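Long-range contacts in SidF, inhibitor of growth family, member 3 (Legionella pneumophila subsp. pneumophila, PDB 4FYE), which is a phosphoinositide phosphatase, probably acting on the phosphate groups of membrane phosphatidylinositol lipids: residues T11-L16 against G258-H263; V52-Q57 against L185-K190; E196-F201 against A251-S256; I202-C207 against S245-I250; A664-M669 against S691-L696. The protein carries 1 engineered substitution. One frame throughout, in Å; residues are numbered along the deposited sequence.

Overall arrangement
Contacts 2, 3 and 4 build one mixed six-stranded sheet, and contacts 1 and 5 bring helices against it, a worked example of how a sheet is zipped together and then clad. Contacts 3 and 4 are consecutive lengths of the same antiparallel pair, strands 199-206 and 247-254, their centres about 19 Å apart. Contact 2 adds the parallel pair on one flank, joined to contact 3 by the salt bridge from Arg-188 NH2 to Glu-199 OE1 (2.6 Å). Contact 1 lays the N-terminal helix across the edge strand, its centre about 9 Å from that of contact 3. Contact 5, between two helices, meets the sheet through Phe-189, whose CE2 lies 3.9 Å from Leu-696 CD2.

Contact 1: residues T11-L16 against G258-H263; sequences TYVTHL and GTVTIH
Where helix 11-16 rests on the start of edge strand 260-268, the buried side of the contact is apolar. Val-13 points its side chain at the strand with its two methyls divided between successive inward residues: CG1 meets Val-260 CG1 at 4.3 Å, while CG2 faces the tip of Ile-262, with CD1 at 4.5 Å. Both Val-13 and Val-260 are buried; Phe-201 of the neighbouring strand 199-206 packs against Val-260 and, together with Met-203, against Val-13. Thr-14 and Gly-258 form the partly exposed rim. Thr-14 slides past Val-260 in the opposite direction, its OG1 4.0 Å from Val-260 CB, and its CG2, anti to the backbone N (OG1 chi1 -65°), touches the carbonyl O of Gly-258 at 3.7 Å. The hydroxyl makes its hydrogen bond within the helix, to Glu-10 O, so nothing polar ties it to the strand. His-15, on the far side of the helix, turns away and is exposed. The short segments approach to 9.2 Å between axes at 115°, so the helix lies steeply across the strand and meets it mainly through Val-13 and Thr-14. This is alpha/beta packing of an N-terminal helix over the face of a mixed sheet near its edge.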
# COMPACT_ATOMS: atom_id res chain seq x y z
N THR A 11 -6.79 -16.12 -11.73
CA THR A 11 -6.67 -16.44 -13.15
C THR A 11 -5.94 -15.28 -13.85
O THR A 11 -5.00 -15.48 -14.61
CB THR A 11 -7.99 -16.85 -13.87
OG1 THR A 11 -8.54 -15.69 -14.49
CG2 THR A 11 -9.03 -17.47 -12.93
N TYR A 12 -6.34 -14.07 -13.55
CA TYR A 12 -5.55 -12.95 -14.02
C TYR A 12 -4.03 -13.01 -13.74
O TYR A 12 -3.22 -12.81 -14.65
CB TYR A 12 -6.11 -11.65 -13.54
CG TYR A 12 -5.52 -10.43 -14.19
CD1 TYR A 12 -5.34 -10.33 -15.58
CD2 TYR A 12 -5.19 -9.34 -13.43
CE1 TYR A 12 -4.84 -9.17 -16.18
CE2 TYR A 12 -4.71 -8.17 -14.00
CZ TYR A 12 -4.53 -8.09 -15.37
OH TYR A 12 -4.01 -6.91 -15.87
N VAL A 13 -3.63 -13.31 -12.52
CA VAL A 13 -2.19 -13.33 -12.19
C VAL A 13 -1.47 -14.41 -13.02
O VAL A 13 -0.31 -14.22 -13.48
CB VAL A 13 -2.03 -13.63 -10.70
CG1 VAL A 13 -0.62 -14.03 -10.37
CG2 VAL A 13 -2.59 -12.45 -9.83
N THR A 14 -2.19 -15.51 -13.26
CA THR A 14 -1.67 -16.60 -14.04
C THR A 14 -1.46 -16.17 -15.48
O THR A 14 -0.42 -16.45 -16.06
CB THR A 14 -2.65 -17.76 -14.04
OG1 THR A 14 -2.76 -18.27 -12.70
CG2 THR A 14 -2.15 -18.84 -14.98
N HIS A 15 -2.44 -15.51 -16.08
CA HIS A 15 -2.20 -15.00 -17.44
C HIS A 15 -1.02 -14.06 -17.50
O HIS A 15 -0.26 -14.08 -18.43
CB HIS A 15 -3.45 -14.36 -17.99
CG HIS A 15 -4.45 -15.35 -18.48
ND1 HIS A 15 -4.55 -15.70 -19.78
CD2 HIS A 15 -5.36 -16.13 -17.78
CE1 HIS A 15 -5.51 -16.63 -19.92
NE2 HIS A 15 -6.00 -16.90 -18.69
N LEU A 16 -0.85 -13.25 -16.46
CA LEU A 16 0.17 -12.23 -16.42
C LEU A 16 1.56 -12.81 -16.43
O LEU A 16 2.47 -12.16 -16.87
CB LEU A 16 0.01 -11.36 -15.16
CG LEU A 16 -1.02 -10.26 -15.34
CD1 LEU A 16 -1.41 -9.54 -14.01
CD2 LEU A 16 -0.50 -9.30 -16.38
N GLY A 258 3.14 -23.80 -14.54
CA GLY A 258 2.58 -22.45 -14.79
C GLY A 258 1.30 -22.10 -14.01
O GLY A 258 0.66 -21.09 -14.28
N THR A 259 0.95 -22.91 -13.02
CA THR A 259 -0.07 -22.47 -12.06
C THR A 259 0.56 -21.63 -10.95
O THR A 259 1.78 -21.51 -10.85
CB THR A 259 -0.83 -23.65 -11.43
OG1 THR A 259 0.11 -24.59 -10.90
CG2 THR A 259 -1.73 -24.28 -12.50
N VAL A 260 -0.28 -21.11 -10.08
CA VAL A 260 0.18 -20.16 -9.14
C VAL A 260 -0.36 -20.47 -7.77
O VAL A 260 -1.50 -20.88 -7.65
CB VAL A 260 -0.27 -18.79 -9.64
CG1 VAL A 260 -0.71 -17.91 -8.52
CG2 VAL A 260 0.83 -18.16 -10.47
N THR A 261 0.46 -20.30 -6.73
CA THR A 261 -0.07 -20.16 -5.37
C THR A 261 0.27 -18.73 -4.92
O THR A 261 1.41 -18.26 -5.08
CB THR A 261 0.59 -21.21 -4.45
OG1 THR A 261 0.30 -22.51 -4.98
CG2 THR A 261 0.09 -21.13 -3.02
N ILE A 262 -0.69 -18.06 -4.30
CA ILE A 262 -0.59 -16.69 -3.93
C ILE A 262 -0.28 -16.66 -2.46
O ILE A 262 -1.06 -17.19 -1.69
CB ILE A 262 -1.90 -15.94 -4.29
CG1 ILE A 262 -2.02 -15.78 -5.83
CG2 ILE A 262 -1.88 -14.54 -3.71
CD1 ILE A 262 -3.28 -15.09 -6.29
N HIS A 263 0.85 -16.07 -2.05
CA HIS A 263 1.23 -16.01 -0.62
C HIS A 263 0.91 -14.67 0.01
O HIS A 263 0.98 -14.54 1.22
CB HIS A 263 2.72 -16.35 -0.37
CG HIS A 263 3.21 -17.54 -1.16
ND1 HIS A 263 2.78 -18.82 -0.92
CD2 HIS A 263 4.10 -17.62 -2.23
CE1 HIS A 263 3.38 -19.66 -1.78
NE2 HIS A 263 4.18 -18.93 -2.59

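Contact 2: residues V52-Q57 against L185-K190; sequences VVVNSQ and LIHRFK
The imidazole of His-187 has Phe-189 CD1 centred over one face, 3.6 Å above its plane, while at its edge lie the carbonyl O of Val-54, 3.1 Å from CD2, and Ser-56 OG. NE2 gives its proton to that hydroxyl at 2.9 Å, with the oxygen only 11° out of the ring plane. Ser-56 OG is also bonded to Glu-699 OE2, so a carboxylate stands behind the serine and may polarise the bond to the histidine. CG of His-187 is anti to the backbone N (chi1 -176°), which swings the ring along the strand toward Ser-56. The other flat group, the guanidinium of Arg-188, is turned 44° from the amide of Asn-55, whose OD1 meets CD of Arg-188 at 3.4 Å. Val-53 CG1 crosses the same CD at 3.8 Å, and the bend at chi3 sends the charged end on to Glu-199 and to Leu-17 O. Between these groups, which lie on opposite faces, four backbone bonds alternate in direction, opening with Ile-186 N to Val-52 O at 2.8 Å and closing with Ser-56 N to Arg-188 O at 3.0 Å. Two adjacent parallel strands, linked through a long, mostly helical connection, lie within an otherwise antiparallel sheet.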
# COMPACT_ATOMS: atom_id res chain seq x y z
N VAL A 52 5.13 -4.26 -17.30
CA VAL A 52 6.56 -4.24 -17.33
C VAL A 52 7.10 -5.38 -16.45
O VAL A 52 6.69 -5.50 -15.27
CB VAL A 52 7.09 -2.95 -16.72
CG1 VAL A 52 8.61 -2.93 -16.89
CG2 VAL A 52 6.43 -1.71 -17.33
N VAL A 53 8.04 -6.16 -16.96
CA VAL A 53 8.49 -7.38 -16.27
C VAL A 53 10.03 -7.35 -16.12
O VAL A 53 10.74 -7.01 -17.05
CB VAL A 53 8.04 -8.67 -17.02
CG1 VAL A 53 8.51 -9.95 -16.33
CG2 VAL A 53 6.52 -8.75 -17.17
N VAL A 54 10.53 -7.69 -14.94
CA VAL A 54 11.93 -7.81 -14.71
C VAL A 54 12.22 -9.20 -14.13
O VAL A 54 11.60 -9.58 -13.14
CB VAL A 54 12.42 -6.77 -13.66
CG1 VAL A 54 13.82 -7.12 -13.18
CG2 VAL A 54 12.50 -5.35 -14.21
N ASN A 55 13.18 -9.92 -14.70
CA ASN A 55 13.76 -11.13 -14.07
C ASN A 55 15.10 -10.87 -13.43
O ASN A 55 15.98 -10.31 -14.08
CB ASN A 55 13.93 -12.26 -15.13
CG ASN A 55 12.70 -12.41 -15.97
OD1 ASN A 55 11.76 -13.09 -15.58
ND2 ASN A 55 12.62 -11.66 -17.05
N SER A 56 15.30 -11.30 -12.19
CA SER A 56 16.66 -11.13 -11.61
C SER A 56 17.69 -11.86 -12.47
O SER A 56 17.45 -12.98 -12.90
CB SER A 56 16.74 -11.65 -10.18
OG SER A 56 15.94 -10.85 -9.32
N GLN A 57 18.80 -11.17 -12.74
CA GLN A 57 20.05 -11.72 -13.26
C GLN A 57 21.16 -11.44 -12.20
O GLN A 57 21.03 -10.54 -11.36
CB GLN A 57 20.42 -11.06 -14.60
CG GLN A 57 19.45 -11.22 -15.80
CD GLN A 57 19.13 -12.69 -16.14
OE1 GLN A 57 18.00 -13.02 -16.49
NE2 GLN A 57 20.11 -13.57 -16.03
N LEU A 185 3.12 -3.95 -12.88
CA LEU A 185 4.52 -4.15 -12.73
C LEU A 185 4.84 -5.47 -12.06
O LEU A 185 4.27 -5.80 -10.99
CB LEU A 185 5.10 -3.02 -11.89
CG LEU A 185 4.56 -1.65 -12.22
CD1 LEU A 185 5.01 -0.81 -11.02
CD2 LEU A 185 5.16 -1.11 -13.54
N ILE A 186 5.79 -6.20 -12.67
CA ILE A 186 6.14 -7.54 -12.24
C ILE A 186 7.64 -7.76 -12.03
O ILE A 186 8.47 -7.41 -12.87
CB ILE A 186 5.63 -8.59 -13.24
CG1 ILE A 186 4.15 -8.42 -13.46
CG2 ILE A 186 5.79 -10.02 -12.68
CD1 ILE A 186 3.56 -9.52 -14.32
N HIS A 187 8.00 -8.33 -10.89
CA HIS A 187 9.34 -8.85 -10.70
C HIS A 187 9.33 -10.32 -10.43
O HIS A 187 8.74 -10.75 -9.40
CB HIS A 187 9.97 -8.17 -9.53
CG HIS A 187 11.41 -8.56 -9.30
ND1 HIS A 187 12.00 -8.38 -8.13
CD2 HIS A 187 12.32 -9.22 -10.10
CE1 HIS A 187 13.26 -8.79 -8.18
NE2 HIS A 187 13.44 -9.35 -9.38
N ARG A 188 9.98 -11.08 -11.32
CA ARG A 188 10.20 -12.53 -11.16
C ARG A 188 11.64 -12.91 -10.81
O ARG A 188 12.60 -12.41 -11.44
CB ARG A 188 9.96 -13.22 -12.51
CG ARG A 188 8.65 -12.77 -13.13
CD ARG A 188 8.48 -13.32 -14.57
NE ARG A 188 8.25 -14.75 -14.60
CZ ARG A 188 7.37 -15.35 -15.39
NH1 ARG A 188 6.63 -14.65 -16.25
NH2 ARG A 188 7.22 -16.67 -15.34
N PHE A 189 11.76 -13.86 -9.89
CA PHE A 189 13.04 -14.33 -9.34
C PHE A 189 12.90 -15.67 -8.56
O PHE A 189 11.87 -15.92 -7.95
CB PHE A 189 13.63 -13.27 -8.35
CG PHE A 189 12.68 -12.89 -7.18
CD1 PHE A 189 11.64 -11.97 -7.36
CD2 PHE A 189 12.82 -13.50 -5.90
CE1 PHE A 189 10.72 -11.68 -6.33
CE2 PHE A 189 11.91 -13.19 -4.85
CZ PHE A 189 10.89 -12.25 -5.06
N LYS A 190 13.94 -16.49 -8.51
CA LYS A 190 14.01 -17.62 -7.57
C LYS A 190 14.44 -17.17 -6.17
O LYS A 190 15.58 -16.83 -5.95
CB LYS A 190 14.95 -18.70 -8.13
CG LYS A 190 14.41 -19.39 -9.39
CD LYS A 190 15.48 -20.15 -10.24
CE LYS A 190 15.71 -21.58 -9.75
NZ LYS A 190 14.48 -22.46 -9.74

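Contact 3: residues E196-F201 against A251-S256; sequences EGEEQF and AGTRHS
An antiparallel strand pair, continued beyond its strand ends by paired loop residues, carries this contact in the mixed sheet of the phosphatase domain. Glu-199 and Arg-254 form a hydrogen-bonded pair, with Arg-254 N to Glu-199 O nearly straight at 2.7 Å and the return bond longer, 3.2 Å from Glu-199 N to Arg-254 O. Two residues on, Phe-201 pairs with Gly-252. The phenyl ring, held in the crowded position between backbone N and carbonyl carbon (chi1 58°), folds back over the glycine, whose CA makes a CH-pi contact 4.0 Å from the ring centroid. Lacking a side chain, the glycine lets the ring lie flat on the backbone. Glu-199 and Arg-254 run alongside each other, but the carboxylate has its salt bridge with Arg-188. Beyond the strands, His-255 ND1 gives a bond to Glu-198 OE2 of 2.9 Å, in the imidazole plane but from above the carboxylate plane, the two planes 79° apart; NE2 is bonded to Thr-261 OG1. A water completes the junction, donating to the same OE2 and accepting from Ser-256 N, 2.9 Å away.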
# COMPACT_ATOMS: atom_id res chain seq x y z
N GLU A 196 12.81 -26.75 -7.98
CA GLU A 196 13.19 -26.82 -9.42
C GLU A 196 11.97 -26.59 -10.29
O GLU A 196 10.88 -27.07 -10.00
CB GLU A 196 13.82 -28.20 -9.81
CG GLU A 196 14.15 -29.14 -8.65
CD GLU A 196 13.03 -29.19 -7.58
OE1 GLU A 196 11.82 -29.17 -7.94
OE2 GLU A 196 13.37 -29.21 -6.37
N GLY A 197 12.18 -25.88 -11.39
CA GLY A 197 11.05 -25.50 -12.23
C GLY A 197 10.13 -24.48 -11.56
O GLY A 197 9.24 -23.96 -12.22
N GLU A 198 10.37 -24.16 -10.27
CA GLU A 198 9.57 -23.14 -9.54
C GLU A 198 10.24 -21.74 -9.48
O GLU A 198 11.45 -21.62 -9.62
CB GLU A 198 9.07 -23.65 -8.16
CG GLU A 198 7.69 -24.29 -8.27
CD GLU A 198 7.14 -24.92 -6.99
OE1 GLU A 198 7.40 -24.43 -5.86
OE2 GLU A 198 6.39 -25.93 -7.13
N GLU A 199 9.44 -20.70 -9.35
CA GLU A 199 9.98 -19.35 -9.14
C GLU A 199 8.98 -18.45 -8.44
O GLU A 199 7.77 -18.69 -8.52
CB GLU A 199 10.44 -18.69 -10.45
CG GLU A 199 9.34 -18.36 -11.45
CD GLU A 199 9.85 -17.46 -12.59
OE1 GLU A 199 9.04 -17.01 -13.45
OE2 GLU A 199 11.06 -17.18 -12.64
N GLN A 200 9.49 -17.42 -7.78
CA GLN A 200 8.61 -16.52 -7.11
C GLN A 200 8.34 -15.24 -7.92
O GLN A 200 9.01 -14.97 -8.94
CB GLN A 200 9.21 -16.22 -5.73
CG GLN A 200 9.00 -17.30 -4.66
CD GLN A 200 9.64 -18.65 -5.00
OE1 GLN A 200 8.93 -19.67 -4.98
NE2 GLN A 200 10.97 -18.67 -5.31
N PHE A 201 7.36 -14.43 -7.48
CA PHE A 201 7.07 -13.14 -8.14
C PHE A 201 6.40 -12.18 -7.17
O PHE A 201 5.80 -12.61 -6.16
CB PHE A 201 6.13 -13.30 -9.32
CG PHE A 201 4.83 -13.92 -8.94
CD1 PHE A 201 4.68 -15.29 -9.01
CD2 PHE A 201 3.74 -13.14 -8.56
CE1 PHE A 201 3.45 -15.89 -8.65
CE2 PHE A 201 2.53 -13.71 -8.19
CZ PHE A 201 2.39 -15.08 -8.23
N ALA A 251 1.97 -11.39 -4.27
CA ALA A 251 3.25 -12.08 -4.29
C ALA A 251 2.95 -13.55 -4.22
O ALA A 251 2.04 -13.96 -3.53
CB ALA A 251 4.09 -11.66 -3.10
N GLY A 252 3.69 -14.36 -4.96
CA GLY A 252 3.54 -15.76 -4.78
C GLY A 252 4.56 -16.62 -5.46
O GLY A 252 5.67 -16.13 -5.82
N THR A 253 4.21 -17.92 -5.62
CA THR A 253 5.08 -18.81 -6.35
C THR A 253 4.41 -19.31 -7.60
O THR A 253 3.18 -19.56 -7.61
CB THR A 253 5.78 -19.94 -5.52
OG1 THR A 253 5.28 -21.22 -5.84
CG2 THR A 253 5.80 -19.78 -4.09
N ARG A 254 5.21 -19.44 -8.67
CA ARG A 254 4.74 -20.03 -9.92
C ARG A 254 5.23 -21.48 -10.09
O ARG A 254 6.45 -21.75 -10.05
CB ARG A 254 5.21 -19.21 -11.12
CG ARG A 254 4.56 -19.61 -12.44
CD ARG A 254 5.38 -18.97 -13.53
NE ARG A 254 4.77 -18.96 -14.85
CZ ARG A 254 5.15 -19.77 -15.82
NH1 ARG A 254 6.08 -20.69 -15.57
NH2 ARG A 254 4.59 -19.69 -17.02
N HIS A 255 4.30 -22.41 -10.31
CA HIS A 255 4.69 -23.83 -10.32
C HIS A 255 5.20 -24.20 -11.68
O HIS A 255 4.94 -23.45 -12.63
CB HIS A 255 3.57 -24.72 -9.80
CG HIS A 255 3.10 -24.31 -8.44
ND1 HIS A 255 3.87 -24.45 -7.33
CD2 HIS A 255 1.95 -23.64 -8.03
CE1 HIS A 255 3.23 -23.93 -6.26
NE2 HIS A 255 2.04 -23.46 -6.68
N SER A 256 5.96 -25.30 -11.79
CA SER A 256 6.61 -25.61 -13.07
C SER A 256 5.61 -25.72 -14.22
O SER A 256 5.94 -25.36 -15.34
CB SER A 256 7.46 -26.87 -12.99
OG SER A 256 6.76 -27.88 -12.31
O HOH W 1 6.23 -27.20 -9.68

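Contact 4: residues I202-C207 against S245-I250; sequences IMYIPC and SMARMI
Ile-250, Cys-207 and Arg-248 give up the most surface where strands 202-206 and 247-250 run antiparallel. Ile-250 lies beside Met-203 with its CB 3.9 Å from Met-203 CG, and its CG1 crosses the tip of Ile-205, where CD1 is 4.2 Å away. At the other end Cys-207 N gives a straight bond to Met-246 O (3.1 Å, 173°), the donor sitting above the carbonyl plane, and SG, in the crowded position between backbone N and carbonyl carbon (chi1 57°), rests 3.9 Å from Met-246 CG. Arg-248 N reaches Ile-205 O at 2.6 Å along an almost linear N-H. Its CB packs over that same carbonyl, but the chain bends at chi2 (80°) and carries the guanidinium off to Asp-265 and Asp-311. On the opposite face Met-249 SD makes an oblique Met-aromatic contact with Tyr-204, 3.4 Å from CE1. A buried arginine met by two acids outside the pair is likely to stay charged, while the side chains across the pair meet largely through apolar groups.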
# COMPACT_ATOMS: atom_id res chain seq x y z
N ILE A 202 6.49 -10.89 -7.50
CA ILE A 202 5.74 -9.85 -6.86
C ILE A 202 5.24 -8.92 -7.95
O ILE A 202 6.01 -8.54 -8.83
CB ILE A 202 6.62 -8.98 -5.94
CG1 ILE A 202 7.40 -9.81 -4.93
CG2 ILE A 202 5.74 -7.97 -5.18
CD1 ILE A 202 8.59 -9.05 -4.42
N MET A 203 3.98 -8.49 -7.86
CA MET A 203 3.48 -7.54 -8.82
C MET A 203 2.63 -6.45 -8.17
O MET A 203 2.21 -6.60 -7.06
CB MET A 203 2.70 -8.25 -9.90
CG MET A 203 1.74 -9.30 -9.40
SD MET A 203 0.77 -9.88 -10.84
CE MET A 203 1.72 -11.24 -11.54
N TYR A 204 2.51 -5.32 -8.85
CA TYR A 204 1.73 -4.19 -8.47
C TYR A 204 0.81 -4.06 -9.65
O TYR A 204 1.29 -3.91 -10.82
CB TYR A 204 2.58 -2.90 -8.25
CG TYR A 204 3.36 -2.78 -6.91
CD1 TYR A 204 3.55 -3.86 -6.08
CD2 TYR A 204 3.92 -1.60 -6.52
CE1 TYR A 204 4.23 -3.75 -4.87
CE2 TYR A 204 4.66 -1.47 -5.34
CZ TYR A 204 4.81 -2.53 -4.51
OH TYR A 204 5.54 -2.39 -3.33
N ILE A 205 -0.49 -4.23 -9.37
CA ILE A 205 -1.50 -4.07 -10.35
C ILE A 205 -2.24 -2.82 -9.96
O ILE A 205 -2.71 -2.70 -8.86
CB ILE A 205 -2.46 -5.24 -10.38
CG1 ILE A 205 -1.72 -6.56 -10.64
CG2 ILE A 205 -3.51 -5.05 -11.47
CD1 ILE A 205 -2.60 -7.74 -10.21
N PRO A 206 -2.28 -1.84 -10.84
CA PRO A 206 -2.92 -0.58 -10.49
C PRO A 206 -4.41 -0.83 -10.28
O PRO A 206 -5.07 -1.48 -11.08
CB PRO A 206 -2.81 0.24 -11.76
CG PRO A 206 -1.90 -0.51 -12.68
CD PRO A 206 -1.94 -1.94 -12.28
N CYS A 207 -4.97 -0.26 -9.25
CA CYS A 207 -6.37 -0.40 -9.14
C CYS A 207 -6.94 0.92 -8.79
O CYS A 207 -6.20 1.88 -8.58
CB CYS A 207 -6.68 -1.40 -8.02
SG CYS A 207 -5.94 -0.85 -6.50
N SER A 245 -1.70 6.50 -6.49
CA SER A 245 -0.69 5.53 -6.12
C SER A 245 -1.35 4.28 -5.45
O SER A 245 -0.70 3.64 -4.61
CB SER A 245 0.43 6.21 -5.29
OG SER A 245 1.10 5.34 -4.38
N MET A 246 -2.60 3.94 -5.81
CA MET A 246 -3.20 2.69 -5.28
C MET A 246 -2.96 1.53 -6.19
O MET A 246 -3.39 1.52 -7.34
CB MET A 246 -4.69 2.76 -4.94
CG MET A 246 -5.07 1.84 -3.81
SD MET A 246 -6.71 2.18 -3.16
CE MET A 246 -6.89 0.70 -2.16
N ALA A 247 -2.28 0.54 -5.66
CA ALA A 247 -2.07 -0.65 -6.42
C ALA A 247 -2.36 -1.89 -5.56
O ALA A 247 -2.21 -1.86 -4.32
CB ALA A 247 -0.60 -0.70 -6.89
N ARG A 248 -2.69 -2.97 -6.24
CA ARG A 248 -2.98 -4.21 -5.62
C ARG A 248 -1.62 -4.92 -5.66
O ARG A 248 -0.98 -5.04 -6.73
CB ARG A 248 -3.99 -4.97 -6.48
CG ARG A 248 -4.30 -6.39 -5.99
CD ARG A 248 -5.33 -6.30 -4.80
NE ARG A 248 -5.80 -7.62 -4.53
CZ ARG A 248 -6.81 -8.19 -5.19
NH1 ARG A 248 -7.48 -7.48 -6.09
NH2 ARG A 248 -7.13 -9.46 -4.95
N MET A 249 -1.21 -5.41 -4.52
CA MET A 249 0.08 -6.07 -4.37
C MET A 249 -0.13 -7.58 -4.17
O MET A 249 -0.77 -8.02 -3.21
CB MET A 249 0.81 -5.50 -3.19
CG MET A 249 2.14 -6.15 -2.91
SD MET A 249 3.17 -5.03 -1.90
CE MET A 249 2.57 -5.55 -0.32
N ILE A 250 0.39 -8.37 -5.10
CA ILE A 250 0.29 -9.79 -5.06
C ILE A 250 1.71 -10.39 -5.09
O ILE A 250 2.53 -9.98 -5.89
CB ILE A 250 -0.37 -10.28 -6.29
CG1 ILE A 250 -1.64 -9.49 -6.57
CG2 ILE A 250 -0.64 -11.77 -6.14
CD1 ILE A 250 -2.79 -9.88 -5.67

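Contact 5: residues A664-M669 against S691-L696; sequences ALWTAM and SNVEQL
Trp-666 leaves helix 652-668 with CG anti to its backbone N (chi1 178°), directed at the helix that begins at Asn-692. Its CB starts the contact, 4.0 Å from Leu-696 CD1, a methyl that also lies 4.3 Å from Leu-665 CB and so wedges between two side chains of one turn. Further out, the six-membered ring carries Val-693 CG1 squarely on one face: the methyl stands 3.3 Å from the ring centroid and 3° off the normal, a close CH-pi contact that leaves it about equally far from all six ring atoms. At the tip, CH2 meets Asn-692 CB at 3.9 Å, in the plane of the ring and at its edge. Contact is thus made by three residues of the first turn and a half of the second helix, which Ser-691 N-caps through a weak bond from Glu-694 N to OG. The short helical segments stand well apart, 11.1 Å between axes at 137°, and the indole bridges them. Helix 678-681 adds Phe-679 to the indole and to Leu-696, while Leu-665 and Leu-696 both rest on Phe-189 of strand 184-189.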
# COMPACT_ATOMS: atom_id res chain seq x y z
N ALA A 664 6.14 -12.43 4.13
CA ALA A 664 5.17 -13.41 3.56
C ALA A 664 5.88 -14.51 2.71
O ALA A 664 5.56 -15.73 2.82
CB ALA A 664 4.14 -12.68 2.70
N LEU A 665 6.83 -14.09 1.87
CA LEU A 665 7.50 -15.04 1.02
C LEU A 665 8.44 -15.97 1.84
O LEU A 665 8.50 -17.16 1.63
CB LEU A 665 8.25 -14.33 -0.06
CG LEU A 665 7.36 -13.79 -1.19
CD1 LEU A 665 8.28 -12.90 -1.97
CD2 LEU A 665 6.77 -14.88 -2.12
N TRP A 666 9.16 -15.40 2.77
CA TRP A 666 10.03 -16.20 3.55
C TRP A 666 9.24 -17.27 4.29
O TRP A 666 9.62 -18.43 4.33
CB TRP A 666 10.76 -15.28 4.52
CG TRP A 666 11.65 -16.06 5.42
CD1 TRP A 666 11.39 -16.51 6.71
CD2 TRP A 666 12.96 -16.54 5.08
NE1 TRP A 666 12.44 -17.20 7.21
CE2 TRP A 666 13.41 -17.32 6.25
CE3 TRP A 666 13.74 -16.51 3.94
CZ2 TRP A 666 14.66 -17.96 6.28
CZ3 TRP A 666 14.98 -17.18 3.96
CH2 TRP A 666 15.43 -17.87 5.11
N THR A 667 8.10 -16.92 4.85
CA THR A 667 7.35 -17.86 5.69
C THR A 667 6.64 -18.89 4.87
O THR A 667 6.64 -20.08 5.21
CB THR A 667 6.31 -17.08 6.51
OG1 THR A 667 7.01 -16.03 7.19
CG2 THR A 667 5.63 -17.97 7.53
N ALA A 668 6.04 -18.46 3.78
CA ALA A 668 5.39 -19.45 2.93
C ALA A 668 6.34 -20.53 2.39
O ALA A 668 5.91 -21.65 2.16
CB ALA A 668 4.65 -18.78 1.80
N MET A 669 7.62 -20.22 2.19
CA MET A 669 8.54 -21.21 1.64
C MET A 669 9.32 -22.08 2.69
O MET A 669 10.25 -22.84 2.33
CB MET A 669 9.49 -20.50 0.73
CG MET A 669 8.77 -19.72 -0.36
SD MET A 669 10.08 -18.94 -1.34
CE MET A 669 11.07 -20.39 -1.77
N SER A 691 23.46 -14.34 4.55
CA SER A 691 22.47 -15.40 4.80
C SER A 691 21.36 -15.50 3.71
O SER A 691 21.19 -14.61 2.85
CB SER A 691 21.83 -15.13 6.15
OG SER A 691 20.97 -14.00 6.00
N ASN A 692 20.55 -16.53 3.79
CA ASN A 692 19.41 -16.65 2.90
C ASN A 692 18.38 -15.55 3.02
O ASN A 692 17.90 -15.05 1.99
CB ASN A 692 18.75 -17.98 3.13
CG ASN A 692 19.54 -19.08 2.52
OD1 ASN A 692 19.44 -20.21 2.93
ND2 ASN A 692 20.32 -18.75 1.51
N VAL A 693 18.09 -15.12 4.25
CA VAL A 693 17.18 -13.97 4.43
C VAL A 693 17.64 -12.73 3.70
O VAL A 693 16.84 -12.08 3.03
CB VAL A 693 16.88 -13.66 5.90
CG1 VAL A 693 15.75 -14.55 6.35
CG2 VAL A 693 18.06 -13.99 6.75
N GLU A 694 18.95 -12.46 3.77
CA GLU A 694 19.50 -11.20 3.21
C GLU A 694 19.48 -11.29 1.71
O GLU A 694 19.28 -10.29 1.00
CB GLU A 694 20.93 -10.92 3.73
CG GLU A 694 21.57 -9.74 3.11
CD GLU A 694 22.56 -9.05 4.03
OE1 GLU A 694 22.85 -9.65 5.12
OE2 GLU A 694 23.04 -7.92 3.65
N GLN A 695 19.62 -12.51 1.24
CA GLN A 695 19.60 -12.77 -0.19
C GLN A 695 18.17 -12.48 -0.73
O GLN A 695 18.01 -11.87 -1.80
CB GLN A 695 20.07 -14.20 -0.50
CG GLN A 695 20.34 -14.38 -1.98
CD GLN A 695 20.24 -15.82 -2.53
OE1 GLN A 695 19.82 -16.01 -3.68
NE2 GLN A 695 20.66 -16.83 -1.71
N LEU A 696 17.16 -12.89 0.04
CA LEU A 696 15.79 -12.52 -0.32
C LEU A 696 15.66 -11.01 -0.25
O LEU A 696 15.09 -10.37 -1.14
CB LEU A 696 14.78 -13.15 0.64
CG LEU A 696 13.39 -13.57 0.11
CD1 LEU A 696 12.33 -13.65 1.18
CD2 LEU A 696 12.82 -12.86 -1.10